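Local coordinates for site-specific recombinase, resolvase family protein (Streptococcus pneumoniae, PDB 3GUV), which probably catalyses site-specific DNA recombination as a member of the resolvase (serine recombinase) family, at residues D93-L98 / V128-A133. Residues are numbered along the deposited sequence; the frame is centred on the assembly and turned at random.
Sequences DVLSTL and VLSAVA
Asp-93 O takes two donors from Thr-97, the backbone N at 3.1 Å and the hydroxyl OG1 at 2.8 Å. The two reach it from opposite faces of the carbonyl plane, and OG1 is tilted 24° from that plane. This grip lies within helix 91-103, on the side where Thr-97 packs on Phe-62 and Met-66 of helix 60-70. Val-94, Leu-95 and Leu-98 turn instead to helix 124-151, where Leu-129 reaches in between them.

The Leu-129 CG is anti to its carbonyl carbon (chi1 -86°), and its forked end lies against Val-94. Leu-129 CD1 sits 3.6 Å from Val-94 CG1, while Leu-129 CD2 lies 3.8 Å from Val-94 CB. The two side chains cross at about a right angle. Leu-129 CD1 also approaches Leu-98 CD2, at 4.2 Å. Leu-95 meets the base of the Leu-129 side chain, Leu-95 CB facing Leu-129 CB. Leu-95 CD2 comes 3.7 Å from Ser-130 CA.

The short helix segments run at 137° to each other, nearer antiparallel than parallel, and their axes come within 9.1 Å at the closest. They pack helix 91-103 on the N-terminal part of the long helix 124-151, whose C-terminal end runs away from the sheet, consistent with the long helix of other serine recombinases. The second subunit packs on part of this patch: its Ile-135 on Val-94 and its Val-132 on Leu-129. Across the two segments the contact is apolar, without directional bonds, and the helices meet here through van der Waals contact of methyl and methylene groups. Val-94 and Leu-129 thereby serve both the helix pairing and the dimer interface.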
ATOM      1  N   ASP A  93       0.051  -7.665  -5.229  1.00 28.51           N
ATOM      2  CA  ASP A  93       1.025  -8.729  -4.988  1.00 29.81           C
ATOM      3  C   ASP A  93       1.336  -9.073  -3.530  1.00 29.13           C
ATOM      4  O   ASP A  93       1.439 -10.244  -3.141  1.00 28.34           O
ATOM      5  CB  ASP A  93       2.349  -8.287  -5.573  1.00 31.60           C
ATOM      6  CG  ASP A  93       2.764  -9.111  -6.719  1.00 35.82           C
ATOM      7  OD1 ASP A  93       3.608 -10.013  -6.459  1.00 40.89           O
ATOM      8  OD2 ASP A  93       2.253  -8.855  -7.845  1.00 38.40           O
ATOM      9  N   VAL A  94       1.568  -8.047  -2.728  1.00 28.56           N
ATOM     10  CA  VAL A  94       1.894  -8.286  -1.344  1.00 28.23           C
ATOM     11  C   VAL A  94       0.686  -8.954  -0.729  1.00 28.51           C
ATOM     12  O   VAL A  94       0.823  -9.890   0.049  1.00 28.93           O
ATOM     13  CB  VAL A  94       2.143  -7.001  -0.558  1.00 28.58           C
ATOM     14  CG1 VAL A  94       2.441  -7.377   0.885  1.00 28.69           C
ATOM     15  CG2 VAL A  94       3.277  -6.153  -1.175  1.00 26.57           C
ATOM     16  N   LEU A  95      -0.502  -8.479  -1.095  1.00 28.10           N
ATOM     17  CA  LEU A  95      -1.731  -8.938  -0.468  1.00 28.25           C
ATOM     18  C   LEU A  95      -2.032 -10.387  -0.825  1.00 28.72           C
ATOM     19  O   LEU A  95      -2.308 -11.163   0.060  1.00 28.52           O
ATOM     20  CB  LEU A  95      -2.928  -8.047  -0.858  1.00 27.65           C
ATOM     21  CG  LEU A  95      -4.301  -8.604  -0.501  1.00 27.28           C
ATOM     22  CD1 LEU A  95      -4.433  -8.732   0.999  1.00 26.78           C
ATOM     23  CD2 LEU A  95      -5.434  -7.717  -1.094  1.00 29.16           C
ATOM     24  N   SER A  96      -2.015 -10.733  -2.109  1.00 29.51           N
ATOM     25  CA  SER A  96      -2.404 -12.079  -2.499  1.00 31.29           C
ATOM     26  C   SER A  96      -1.389 -13.089  -1.958  1.00 32.10           C
ATOM     27  O   SER A  96      -1.801 -14.123  -1.406  1.00 32.10           O
ATOM     28  CB  SER A  96      -2.653 -12.225  -4.026  1.00 31.40           C
ATOM     29  OG  SER A  96      -1.580 -11.718  -4.805  1.00 33.78           O
ATOM     30  N   THR A  97      -0.086 -12.755  -2.045  1.00 32.51           N
ATOM     31  CA  THR A  97       0.986 -13.614  -1.491  1.00 32.46           C
ATOM     32  C   THR A  97       0.806 -13.824   0.003  1.00 31.98           C
ATOM     33  O   THR A  97       0.860 -14.937   0.485  1.00 32.64           O
ATOM     34  CB  THR A  97       2.409 -13.012  -1.686  1.00 32.79           C
ATOM     35  OG1 THR A  97       2.656 -12.778  -3.072  1.00 32.89           O
ATOM     36  CG2 THR A  97       3.451 -13.970  -1.134  1.00 32.49           C
ATOM     37  N   LEU A  98       0.595 -12.746   0.739  1.00 31.91           N
ATOM     38  CA  LEU A  98       0.356 -12.844   2.176  1.00 32.61           C
ATOM     39  C   LEU A  98      -0.872 -13.688   2.514  1.00 32.84           C
ATOM     40  O   LEU A  98      -0.888 -14.343   3.525  1.00 32.71           O
ATOM     41  CB  LEU A  98       0.189 -11.454   2.821  1.00 32.23           C
ATOM     42  CG  LEU A  98       0.086 -11.440   4.358  1.00 32.25           C
ATOM     43  CD1 LEU A  98       1.211 -12.277   5.050  1.00 31.84           C
ATOM     44  CD2 LEU A  98       0.167 -10.026   4.827  1.00 30.62           C
ATOM     45  N   VAL A 128      -5.356  -2.478   5.031  1.00 32.12           N
ATOM     46  CA  VAL A 128      -4.627  -1.384   4.418  1.00 31.09           C
ATOM     47  C   VAL A 128      -4.194  -1.830   3.036  1.00 30.53           C
ATOM     48  O   VAL A 128      -4.413  -1.133   2.038  1.00 30.79           O
ATOM     49  CB  VAL A 128      -3.416  -0.951   5.291  1.00 31.42           C
ATOM     50  CG1 VAL A 128      -2.587   0.088   4.583  1.00 31.22           C
ATOM     51  CG2 VAL A 128      -3.906  -0.410   6.647  1.00 31.29           C
ATOM     52  N   LEU A 129      -3.599  -3.012   2.972  1.00 29.89           N
ATOM     53  CA  LEU A 129      -3.041  -3.537   1.718  1.00 29.26           C
ATOM     54  C   LEU A 129      -4.155  -3.682   0.653  1.00 29.27           C
ATOM     55  O   LEU A 129      -4.001  -3.293  -0.523  1.00 28.67           O
ATOM     56  CB  LEU A 129      -2.344  -4.901   1.959  1.00 28.99           C
ATOM     57  CG  LEU A 129      -0.869  -4.997   2.412  1.00 28.83           C
ATOM     58  CD1 LEU A 129      -0.518  -6.456   2.712  1.00 27.64           C
ATOM     59  CD2 LEU A 129       0.115  -4.403   1.403  1.00 25.81           C
ATOM     60  N   SER A 130      -5.267  -4.267   1.087  1.00 28.70           N
ATOM     61  CA  SER A 130      -6.443  -4.381   0.262  1.00 29.54           C
ATOM     62  C   SER A 130      -6.901  -2.991  -0.224  1.00 29.12           C
ATOM     63  O   SER A 130      -7.157  -2.813  -1.416  1.00 28.53           O
ATOM     64  CB  SER A 130      -7.567  -5.092   1.027  1.00 30.26           C
ATOM     65  OG  SER A 130      -8.674  -5.170   0.167  1.00 32.90           O
ATOM     66  N   ALA A 131      -6.908  -2.003   0.683  1.00 28.50           N
ATOM     67  CA  ALA A 131      -7.331  -0.621   0.350  1.00 27.81           C
ATOM     68  C   ALA A 131      -6.390   0.018  -0.655  1.00 27.89           C
ATOM     69  O   ALA A 131      -6.853   0.762  -1.535  1.00 28.23           O
ATOM     70  CB  ALA A 131      -7.443   0.245   1.622  1.00 27.02           C
ATOM     71  N   VAL A 132      -5.079  -0.287  -0.557  1.00 26.73           N
ATOM     72  CA  VAL A 132      -4.092   0.304  -1.455  1.00 26.31           C
ATOM     73  C   VAL A 132      -4.108  -0.437  -2.763  1.00 27.03           C
ATOM     74  O   VAL A 132      -3.841   0.164  -3.808  1.00 27.36           O
ATOM     75  CB  VAL A 132      -2.640   0.329  -0.872  1.00 26.08           C
ATOM     76  CG1 VAL A 132      -1.618   0.791  -1.943  1.00 24.09           C
ATOM     77  CG2 VAL A 132      -2.565   1.206   0.381  1.00 25.75           C
ATOM     78  N   ALA A 133      -4.391  -1.738  -2.720  1.00 27.15           N
ATOM     79  CA  ALA A 133      -4.563  -2.536  -3.956  1.00 27.31           C
ATOM     80  C   ALA A 133      -5.743  -1.995  -4.773  1.00 27.65           C
ATOM     81  O   ALA A 133      -5.668  -1.933  -6.008  1.00 28.15           O
ATOM     82  CB  ALA A 133      -4.747  -4.070  -3.644  1.00 26.40           C
TER